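Long-range contacts in LAE5 (Uncultured bacterium, PDB 5JD3), which probably hydrolyses ester bonds, as an alpha/beta hydrolase esterase of the GDSL-like lipase/acylhydrolase family from a lake metagenome: residues A[24-35]-A[102-113]; A[153-161]-A[189-198]. All blocks are in the same frame, centred on the assembly; numbering follows the deposited sequence.

Contacts 1 and 2 are two seams of one five-stranded parallel sheet, whose strands run in the order 77-82, 29-34, 106-110, 152-156, 190-192. Contact 1 joins 29-34 to 106-110 and contact 2 joins 152-156 to the edge strand 190-192, one of the two outermost; their centres lie about 14 Å apart. Strands 106-110 and 152-156 are neighbours, and Ile154 probably hydrogen-bonds to Val107 and Met109, while Met110 packs on Tyr159. Along the chain the contacts follow in series, contact 1 closing before contact 2 opens. Asp35 and Tyr159, past the strand ends, both lie near Ser36, Asp213 and His216, a probable catalytic triad.

Contact 1 of 2, residues A[24-35]-A[102-113]; sequences FAAGSKLVIIGD and LKPDYVAMMIGI
Strand 29-34 and the central strand 106-110 lie side by side in the parallel sheet of this GDSL-family hydrolase and are zipped together by backbone bonds in the alternating pattern of parallel sheet. Val31 N gives to Tyr106 O, Ala108 N to Val31 O, Ile33 N to Ala108 O, and Met110 N to Ile33 O, so every other residue of each strand reaches across. At the start of the pair the carbonyl of Lys29 takes two donors, Asp105 N at 2.9 Å and Tyr106 N at 3.1 Å. Asp105 answers with its side chain: OD2 uses its anti lone pair to accept from Lys29 N at 2.8 Å. The lysine chain bends at its third torsion (chi3 76°) to carry NZ to Leu102 O, 2.9 Å away in the carbonyl plane.

Tyr106 packs against the loop before strand 29-34. Phe24 presents its edge to the tyrosine face in a T-shaped pair, planes at 81°, with Phe24 CD1 over the ring centre and 3.6 Å from Tyr106 CD2. Ser28 CB lies at the edge of the tyrosine ring, and the phenol OH accepts from Ala25 N at 3.1 Å. Farther along this face Leu30 CD1 fits against Tyr106 CB and Ala108 CB, and Ile32 CG1 meets the same alanine methyl. On the face turned to helix 88-100, Val31 CG2 rests on Pro104 CB at 3.6 Å.

Beyond the strands a water lies at hydrogen-bond distance from Asp35 OD2 and accepts from Gly112 N at 3.1 Å, while Asp35 OD1 caps the following helix at Ile37 N. Side-chain and water-mediated polar bonds thus hold both ends of a backbone-bonded pair whose faces are apolar, and the shared water ties together the two helix starts beside the probable active site.

Contact 2 of 2, residues A[153-161]-A[189-198]; sequences MILLTPYFI and CLLVDVQGAF
Backbone hydrogen bonds make the first part of this contact, the edge of the sheet where strand 190-192 returns parallel to 152-156 after helix 168-187, a beta-alpha-beta crossover. Leu190 N gives to Met153 O, Leu155 N to Leu190 O at 2.7 Å, Val192 N to Leu155 O, and Thr157 N to Val192 O.

Apolar packing follows the strands on both faces. Ile154 CG2 meets Val192 CG2 at 3.6 Å, and Leu156 lies alongside Val192, pointing the same way; on the other face Leu155 CG rests on Cys189 CB. The methyl of Thr157, set between its own backbone N and carbonyl carbon, presses on the first turn of helix 194-201, with CG2 3.2 Å from Val194 N.

The aromatic contacts lie farther along. Phe198 CE2 sits over the centre of the Tyr159 ring, 3.5 Å from Tyr159 CD1, with the planes inclined at 35°. Ile161 CG1 stands over the Phe198 face, 4.3 Å from its centroid, in a CH-pi contact. Tyr159 OH is hydrogen-bonded to Ile215 O.

Side-chain polar bonds complete the join. Gln195 bends at its second torsion (chi2 66°) to bring its amide to Phe160: OE1 accepts from Phe160 N at 2.8 Å, and NE2 reaches Phe160 O weakly at 3.3 Å while also hydrogen-bonding to Asp199 OD1. At the helix start Asp193 OD2 caps Gly196 N and forms a salt bridge with Arg181.

The firm bond from Phe160 N to OE1, with Asp199 and, weakly, Phe160 O taking NE2, sets which way the amide faces and ties the loop after strand 152-156 to the helix.

Contact 1 of 2, residues A[24-35]-A[102-113]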
loop_
_atom_site.group_PDB
_atom_site.type_symbol
_atom_site.label_atom_id
_atom_site.label_comp_id
_atom_site.label_asym_id
_atom_site.label_seq_id
_atom_site.Cartn_x
_atom_site.Cartn_y
_atom_site.Cartn_z
ATOM N N PHE A 24 11.077 7.340 10.578
ATOM C CA PHE A 24 11.666 6.051 10.912
ATOM C C PHE A 24 12.922 6.198 11.762
ATOM O O PHE A 24 13.790 7.018 11.467
ATOM C CB PHE A 24 12.000 5.276 9.635
ATOM C CG PHE A 24 10.813 5.028 8.752
ATOM C CD1 PHE A 24 9.894 4.042 9.071
ATOM C CD2 PHE A 24 10.615 5.779 7.605
ATOM C CE1 PHE A 24 8.798 3.810 8.260
ATOM C CE2 PHE A 24 9.521 5.550 6.791
ATOM C CZ PHE A 24 8.611 4.564 7.120
ATOM N N ALA A 25 13.014 5.400 12.820
ATOM C CA ALA A 25 14.236 5.337 13.608
ATOM C C ALA A 25 15.317 4.639 12.793
ATOM O O ALA A 25 15.013 3.810 11.935
ATOM C CB ALA A 25 13.995 4.611 14.921
ATOM N N ALA A 26 16.574 4.979 13.052
ATOM C CA ALA A 26 17.685 4.400 12.306
ATOM C C ALA A 26 17.819 2.905 12.577
ATOM O O ALA A 26 17.629 2.449 13.704
ATOM C CB ALA A 26 18.982 5.118 12.645
ATOM N N GLY A 27 18.140 2.148 11.532
ATOM C CA GLY A 27 18.343 0.716 11.660
ATOM C C GLY A 27 17.059 -0.073 11.829
ATOM O O GLY A 27 17.086 -1.235 12.232
ATOM N N SER A 28 15.931 0.557 11.515
ATOM C CA SER A 28 14.629 -0.083 11.669
ATOM C C SER A 28 14.275 -0.948 10.464
ATOM O O SER A 28 14.761 -0.712 9.358
ATOM C CB SER A 28 13.540 0.968 11.886
ATOM O OG SER A 28 13.813 1.758 13.029
ATOM N N LYS A 29 13.427 -1.948 10.684
ATOM C CA LYS A 29 12.942 -2.782 9.590
ATOM C C LYS A 29 11.483 -2.477 9.268
ATOM O O LYS A 29 10.606 -2.606 10.122
ATOM C CB LYS A 29 13.099 -4.269 9.918
ATOM C CG LYS A 29 12.372 -5.176 8.932
ATOM C CD LYS A 29 13.015 -6.550 8.829
ATOM C CE LYS A 29 12.683 -7.417 10.027
ATOM N NZ LYS A 29 12.991 -8.852 9.764
ATOM N N LEU A 30 11.235 -2.076 8.026
ATOM C CA LEU A 30 9.885 -1.774 7.569
ATOM C C LEU A 30 9.342 -2.880 6.668
ATOM O O LEU A 30 9.943 -3.213 5.647
ATOM C CB LEU A 30 9.858 -0.436 6.827
ATOM C CG LEU A 30 8.583 -0.119 6.042
ATOM C CD1 LEU A 30 7.379 -0.003 6.966
ATOM C CD2 LEU A 30 8.760 1.152 5.225
ATOM N N VAL A 31 8.203 -3.445 7.055
ATOM C CA VAL A 31 7.545 -4.464 6.249
ATOM C C VAL A 31 6.339 -3.872 5.530
ATOM O O VAL A 31 5.413 -3.367 6.163
ATOM C CB VAL A 31 7.097 -5.666 7.104
ATOM C CG1 VAL A 31 6.123 -6.542 6.330
ATOM C CG2 VAL A 31 8.304 -6.472 7.559
ATOM N N ILE A 32 6.363 -3.930 4.202
ATOM C CA ILE A 32 5.275 -3.399 3.391
ATOM C C ILE A 32 4.492 -4.533 2.742
ATOM O O ILE A 32 5.039 -5.319 1.967
ATOM C CB ILE A 32 5.799 -2.440 2.309
ATOM C CG1 ILE A 32 6.674 -1.357 2.945
ATOM C CG2 ILE A 32 4.643 -1.819 1.542
ATOM C CD1 ILE A 32 7.322 -0.426 1.946
ATOM N N ILE A 33 3.204 -4.612 3.062
ATOM C CA ILE A 33 2.369 -5.723 2.623
ATOM C C ILE A 33 1.136 -5.221 1.868
ATOM O O ILE A 33 0.575 -4.177 2.201
ATOM C CB ILE A 33 1.945 -6.597 3.832
ATOM C CG1 ILE A 33 1.164 -7.832 3.378
ATOM C CG2 ILE A 33 1.147 -5.780 4.843
ATOM C CD1 ILE A 33 0.831 -8.786 4.504
ATOM N N GLY A 34 0.732 -5.956 0.834
ATOM C CA GLY A 34 -0.422 -5.577 0.039
ATOM C C GLY A 34 -0.634 -6.454 -1.182
ATOM O O GLY A 34 -0.242 -7.621 -1.196
ATOM N N ASP A 35 -1.258 -5.887 -2.211
ATOM C CA ASP A 35 -1.558 -6.630 -3.431
ATOM C C ASP A 35 -0.444 -6.507 -4.472
ATOM O O ASP A 35 0.726 -6.353 -4.122
ATOM C CB ASP A 35 -2.892 -6.167 -4.023
ATOM C CG ASP A 35 -3.033 -4.657 -4.039
ATOM O OD1 ASP A 35 -2.034 -3.961 -4.317
ATOM O OD2 ASP A 35 -4.150 -4.164 -3.771
ATOM N N LEU A 102 8.068 -11.816 11.149
ATOM C CA LEU A 102 9.268 -11.137 10.678
ATOM C C LEU A 102 9.770 -10.124 11.701
ATOM O O LEU A 102 10.834 -9.531 11.523
ATOM C CB LEU A 102 9.002 -10.449 9.339
ATOM C CG LEU A 102 8.595 -11.386 8.199
ATOM C CD1 LEU A 102 8.460 -10.623 6.890
ATOM C CD2 LEU A 102 9.594 -12.524 8.061
ATOM N N LYS A 103 9.035 -9.914 12.780
ATOM C CA LYS A 103 9.418 -8.970 13.828
ATOM C C LYS A 103 9.741 -7.575 13.355
ATOM O O LYS A 103 10.823 -7.095 13.550
ATOM C CB LYS A 103 10.551 -9.522 14.682
ATOM C CG LYS A 103 10.268 -10.823 15.384
ATOM C CD LYS A 103 11.438 -11.771 15.218
ATOM C CE LYS A 103 11.257 -13.122 15.906
ATOM N NZ LYS A 103 9.873 -13.686 15.951
ATOM N N PRO A 104 8.812 -6.915 12.707
ATOM C CA PRO A 104 9.139 -5.615 12.118
ATOM C C PRO A 104 9.073 -4.474 13.127
ATOM O O PRO A 104 8.388 -4.585 14.145
ATOM C CB PRO A 104 8.065 -5.451 11.046
ATOM C CG PRO A 104 6.879 -6.140 11.632
ATOM C CD PRO A 104 7.405 -7.283 12.467
ATOM N N ASP A 105 9.785 -3.390 12.839
ATOM C CA ASP A 105 9.711 -2.185 13.654
ATOM C C ASP A 105 8.577 -1.303 13.147
ATOM O O ASP A 105 7.929 -0.596 13.917
ATOM C CB ASP A 105 11.040 -1.428 13.619
ATOM C CG ASP A 105 12.187 -2.241 14.181
ATOM O OD1 ASP A 105 12.078 -2.707 15.335
ATOM O OD2 ASP A 105 13.194 -2.424 13.465
ATOM N N TYR A 106 8.348 -1.360 11.841
ATOM C CA TYR A 106 7.265 -0.620 11.210
ATOM C C TYR A 106 6.522 -1.510 10.220
ATOM O O TYR A 106 7.111 -2.402 9.611
ATOM C CB TYR A 106 7.799 0.621 10.491
ATOM C CG TYR A 106 8.462 1.636 11.393
ATOM C CD1 TYR A 106 7.733 2.679 11.947
ATOM C CD2 TYR A 106 9.817 1.559 11.679
ATOM C CE1 TYR A 106 8.334 3.613 12.768
ATOM C CE2 TYR A 106 10.427 2.488 12.499
ATOM C CZ TYR A 106 9.682 3.514 13.041
ATOM O OH TYR A 106 10.287 4.440 13.857
ATOM N N VAL A 107 5.225 -1.267 10.068
ATOM C CA VAL A 107 4.429 -1.981 9.080
ATOM C C VAL A 107 3.650 -1.007 8.206
ATOM O O VAL A 107 2.880 -0.188 8.707
ATOM C CB VAL A 107 3.440 -2.965 9.736
ATOM C CG1 VAL A 107 2.470 -3.512 8.699
ATOM C CG2 VAL A 107 4.189 -4.096 10.416
ATOM N N ALA A 108 3.863 -1.096 6.899
ATOM C CA ALA A 108 3.087 -0.317 5.946
ATOM C C ALA A 108 2.123 -1.237 5.210
ATOM O O ALA A 108 2.524 -2.275 4.685
ATOM C CB ALA A 108 3.999 0.404 4.969
ATOM N N MET A 109 0.850 -0.864 5.183
ATOM C CA MET A 109 -0.156 -1.693 4.534
ATOM C C MET A 109 -0.953 -0.919 3.494
ATOM O O MET A 109 -1.434 0.186 3.751
ATOM C CB MET A 109 -1.102 -2.298 5.574
ATOM C CG MET A 109 -2.300 -3.016 4.973
ATOM S SD MET A 109 -3.177 -4.031 6.175
ATOM C CE MET A 109 -3.280 -2.904 7.560
ATOM N N MET A 110 -1.078 -1.512 2.314
ATOM C CA MET A 110 -1.894 -0.948 1.252
ATOM C C MET A 110 -2.801 -2.023 0.672
ATOM O O MET A 110 -2.345 -2.920 -0.038
ATOM C CB MET A 110 -1.017 -0.343 0.160
ATOM C CG MET A 110 -1.799 0.088 -1.055
ATOM S SD MET A 110 -0.770 0.829 -2.324
ATOM C CE MET A 110 -1.895 0.726 -3.701
ATOM N N ILE A 111 -4.089 -1.932 0.984
ATOM C CA ILE A 111 -5.041 -2.950 0.568
ATOM C C ILE A 111 -6.420 -2.329 0.350
ATOM O O ILE A 111 -6.770 -1.332 0.985
ATOM C CB ILE A 111 -5.121 -4.093 1.613
ATOM C CG1 ILE A 111 -5.719 -5.359 0.996
ATOM C CG2 ILE A 111 -5.880 -3.648 2.861
ATOM C CD1 ILE A 111 -4.813 -6.022 -0.020
ATOM N N GLY A 112 -7.192 -2.903 -0.568
ATOM C CA GLY A 112 -8.525 -2.401 -0.845
ATOM C C GLY A 112 -8.880 -2.357 -2.319
ATOM O O GLY A 112 -10.057 -2.412 -2.675
ATOM N N ILE A 113 -7.868 -2.255 -3.175
ATOM C CA ILE A 113 -8.090 -2.163 -4.615
ATOM C C ILE A 113 -8.834 -3.384 -5.150
ATOM O O ILE A 113 -9.878 -3.249 -5.788
ATOM C CB ILE A 113 -6.762 -2.001 -5.382
ATOM C CG1 ILE A 113 -6.172 -0.612 -5.131
ATOM C CG2 ILE A 113 -6.976 -2.210 -6.874
ATOM C CD1 ILE A 113 -4.914 -0.331 -5.923
HETATM O O HOH W 1 -6.674 -4.964 -2.760
#

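Contact 2 of 2, residues A[153-161]-A[189-198]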
loop_
_atom_site.group_PDB
_atom_site.type_symbol
_atom_site.label_atom_id
_atom_site.label_comp_id
_atom_site.label_asym_id
_atom_site.label_seq_id
_atom_site.Cartn_x
_atom_site.Cartn_y
_atom_site.Cartn_z
ATOM N N MET A 153 2.794 2.337 12.462
ATOM C CA MET A 153 2.068 1.634 11.413
ATOM C C MET A 153 1.523 2.610 10.378
ATOM O O MET A 153 0.851 3.582 10.720
ATOM C CB MET A 153 0.932 0.805 12.011
ATOM C CG MET A 153 0.319 -0.182 11.033
ATOM S SD MET A 153 -0.534 -1.538 11.855
ATOM C CE MET A 153 -0.848 -2.624 10.467
ATOM N N ILE A 154 1.819 2.343 9.110
ATOM C CA ILE A 154 1.419 3.230 8.025
ATOM C C ILE A 154 0.336 2.604 7.153
ATOM O O ILE A 154 0.490 1.484 6.666
ATOM C CB ILE A 154 2.620 3.606 7.131
ATOM C CG1 ILE A 154 3.736 4.246 7.961
ATOM C CG2 ILE A 154 2.184 4.539 6.016
ATOM C CD1 ILE A 154 4.851 3.292 8.333
ATOM N N LEU A 155 -0.758 3.331 6.959
ATOM C CA LEU A 155 -1.838 2.863 6.101
ATOM C C LEU A 155 -1.892 3.668 4.808
ATOM O O LEU A 155 -2.111 4.879 4.827
ATOM C CB LEU A 155 -3.181 2.941 6.829
ATOM C CG LEU A 155 -3.281 2.116 8.114
ATOM C CD1 LEU A 155 -4.698 2.139 8.667
ATOM C CD2 LEU A 155 -2.819 0.690 7.867
ATOM N N LEU A 156 -1.683 2.987 3.686
ATOM C CA LEU A 156 -1.748 3.626 2.378
ATOM C C LEU A 156 -3.097 3.344 1.731
ATOM O O LEU A 156 -3.467 2.186 1.532
ATOM C CB LEU A 156 -0.611 3.145 1.472
ATOM C CG LEU A 156 0.827 3.522 1.848
ATOM C CD1 LEU A 156 1.400 2.587 2.906
ATOM C CD2 LEU A 156 1.714 3.543 0.612
ATOM N N THR A 157 -3.827 4.406 1.406
ATOM C CA THR A 157 -5.176 4.273 0.868
ATOM C C THR A 157 -5.182 3.556 -0.480
ATOM O O THR A 157 -4.257 3.712 -1.280
ATOM C CB THR A 157 -5.862 5.654 0.717
ATOM O OG1 THR A 157 -7.225 5.477 0.312
ATOM C CG2 THR A 157 -5.144 6.513 -0.310
ATOM N N PRO A 158 -6.218 2.741 -0.725
ATOM C CA PRO A 158 -6.394 2.182 -2.065
ATOM C C PRO A 158 -6.737 3.299 -3.039
ATOM O O PRO A 158 -7.237 4.338 -2.611
ATOM C CB PRO A 158 -7.561 1.207 -1.894
ATOM C CG PRO A 158 -8.321 1.741 -0.723
ATOM C CD PRO A 158 -7.277 2.302 0.201
ATOM N N TYR A 159 -6.469 3.100 -4.322
ATOM C CA TYR A 159 -6.713 4.157 -5.288
ATOM C C TYR A 159 -7.351 3.639 -6.566
ATOM O O TYR A 159 -7.354 2.440 -6.843
ATOM C CB TYR A 159 -5.406 4.883 -5.628
ATOM C CG TYR A 159 -4.417 4.032 -6.395
ATOM C CD1 TYR A 159 -4.431 3.995 -7.785
ATOM C CD2 TYR A 159 -3.473 3.266 -5.732
ATOM C CE1 TYR A 159 -3.535 3.215 -8.487
ATOM C CE2 TYR A 159 -2.571 2.489 -6.430
ATOM C CZ TYR A 159 -2.606 2.463 -7.803
ATOM O OH TYR A 159 -1.706 1.686 -8.493
ATOM N N PHE A 160 -7.892 4.573 -7.338
ATOM C CA PHE A 160 -8.360 4.303 -8.685
ATOM C C PHE A 160 -7.922 5.477 -9.547
ATOM O O PHE A 160 -8.302 6.617 -9.287
ATOM C CB PHE A 160 -9.879 4.121 -8.714
ATOM C CG PHE A 160 -10.405 3.592 -10.018
ATOM C CD1 PHE A 160 -9.731 2.592 -10.700
ATOM C CD2 PHE A 160 -11.587 4.080 -10.551
ATOM C CE1 PHE A 160 -10.217 2.099 -11.897
ATOM C CE2 PHE A 160 -12.079 3.591 -11.748
ATOM C CZ PHE A 160 -11.392 2.599 -12.421
ATOM N N ILE A 161 -7.097 5.210 -10.555
ATOM C CA ILE A 161 -6.581 6.282 -11.396
ATOM C C ILE A 161 -7.683 6.767 -12.334
ATOM O O ILE A 161 -7.663 6.511 -13.538
ATOM C CB ILE A 161 -5.342 5.836 -12.196
ATOM C CG1 ILE A 161 -4.338 5.156 -11.267
ATOM C CG2 ILE A 161 -4.681 7.028 -12.875
ATOM C CD1 ILE A 161 -3.070 4.700 -11.957
ATOM N N CYS A 189 -2.638 5.586 13.470
ATOM C CA CYS A 189 -1.782 5.196 12.359
ATOM C C CYS A 189 -1.500 6.378 11.445
ATOM O O CYS A 189 -2.293 7.315 11.363
ATOM C CB CYS A 189 -2.422 4.064 11.555
ATOM S SG CYS A 189 -2.884 2.628 12.534
ATOM N N LEU A 190 -0.363 6.330 10.762
ATOM C CA LEU A 190 -0.046 7.318 9.744
ATOM C C LEU A 190 -0.769 6.950 8.456
ATOM O O LEU A 190 -0.691 5.809 8.000
ATOM C CB LEU A 190 1.464 7.396 9.512
ATOM C CG LEU A 190 1.953 8.356 8.426
ATOM C CD1 LEU A 190 1.474 9.772 8.703
ATOM C CD2 LEU A 190 3.469 8.312 8.322
ATOM N N LEU A 191 -1.486 7.906 7.874
ATOM C CA LEU A 191 -2.204 7.638 6.636
ATOM C C LEU A 191 -1.578 8.348 5.446
ATOM O O LEU A 191 -1.430 9.569 5.442
ATOM C CB LEU A 191 -3.673 8.042 6.756
ATOM C CG LEU A 191 -4.468 7.703 5.493
ATOM C CD1 LEU A 191 -5.663 6.842 5.839
ATOM C CD2 LEU A 191 -4.904 8.960 4.747
ATOM N N VAL A 192 -1.217 7.568 4.434
ATOM C CA VAL A 192 -0.702 8.117 3.190
ATOM C C VAL A 192 -1.826 8.239 2.168
ATOM O O VAL A 192 -2.435 7.243 1.778
ATOM C CB VAL A 192 0.426 7.248 2.610
ATOM C CG1 VAL A 192 0.890 7.806 1.277
ATOM C CG2 VAL A 192 1.584 7.166 3.589
ATOM N N ASP A 193 -2.103 9.468 1.747
ATOM C CA ASP A 193 -3.153 9.718 0.768
ATOM C C ASP A 193 -2.626 9.521 -0.650
ATOM O O ASP A 193 -2.285 10.482 -1.338
ATOM C CB ASP A 193 -3.719 11.129 0.937
ATOM C CG ASP A 193 -4.892 11.402 0.015
ATOM O OD1 ASP A 193 -5.152 12.587 -0.280
ATOM O OD2 ASP A 193 -5.554 10.433 -0.413
ATOM N N VAL A 194 -2.555 8.263 -1.073
ATOM C CA VAL A 194 -2.091 7.915 -2.410
ATOM C C VAL A 194 -3.073 8.394 -3.475
ATOM O O VAL A 194 -2.668 8.893 -4.527
ATOM C CB VAL A 194 -1.890 6.394 -2.553
ATOM C CG1 VAL A 194 -1.348 6.053 -3.934
ATOM C CG2 VAL A 194 -0.958 5.878 -1.466
ATOM N N GLN A 195 -4.363 8.239 -3.193
ATOM C CA GLN A 195 -5.414 8.667 -4.113
ATOM C C GLN A 195 -5.309 10.158 -4.411
ATOM O O GLN A 195 -5.413 10.578 -5.563
ATOM C CB GLN A 195 -6.795 8.344 -3.542
ATOM C CG GLN A 195 -7.951 8.781 -4.428
ATOM C CD GLN A 195 -7.996 8.027 -5.741
ATOM O OE1 GLN A 195 -8.431 6.876 -5.795
ATOM N NE2 GLN A 195 -7.543 8.672 -6.811
ATOM N N GLY A 196 -5.103 10.950 -3.364
ATOM C CA GLY A 196 -4.939 12.384 -3.512
ATOM C C GLY A 196 -3.710 12.723 -4.332
ATOM O O GLY A 196 -3.719 13.674 -5.115
ATOM N N ALA A 197 -2.651 11.938 -4.152
ATOM C CA ALA A 197 -1.418 12.126 -4.907
ATOM C C ALA A 197 -1.665 11.924 -6.396
ATOM O O ALA A 197 -1.167 12.688 -7.225
ATOM C CB ALA A 197 -0.337 11.173 -4.412
ATOM N N PHE A 198 -2.438 10.895 -6.731
ATOM C CA PHE A 198 -2.805 10.647 -8.120
ATOM C C PHE A 198 -3.711 11.754 -8.647
ATOM O O PHE A 198 -3.590 12.163 -9.801
ATOM C CB PHE A 198 -3.491 9.286 -8.270
ATOM C CG PHE A 198 -2.532 8.137 -8.422
ATOM C CD1 PHE A 198 -1.680 8.070 -9.512
ATOM C CD2 PHE A 198 -2.492 7.119 -7.483
ATOM C CE1 PHE A 198 -0.798 7.015 -9.659
ATOM C CE2 PHE A 198 -1.611 6.060 -7.624
ATOM C CZ PHE A 198 -0.764 6.008 -8.714
#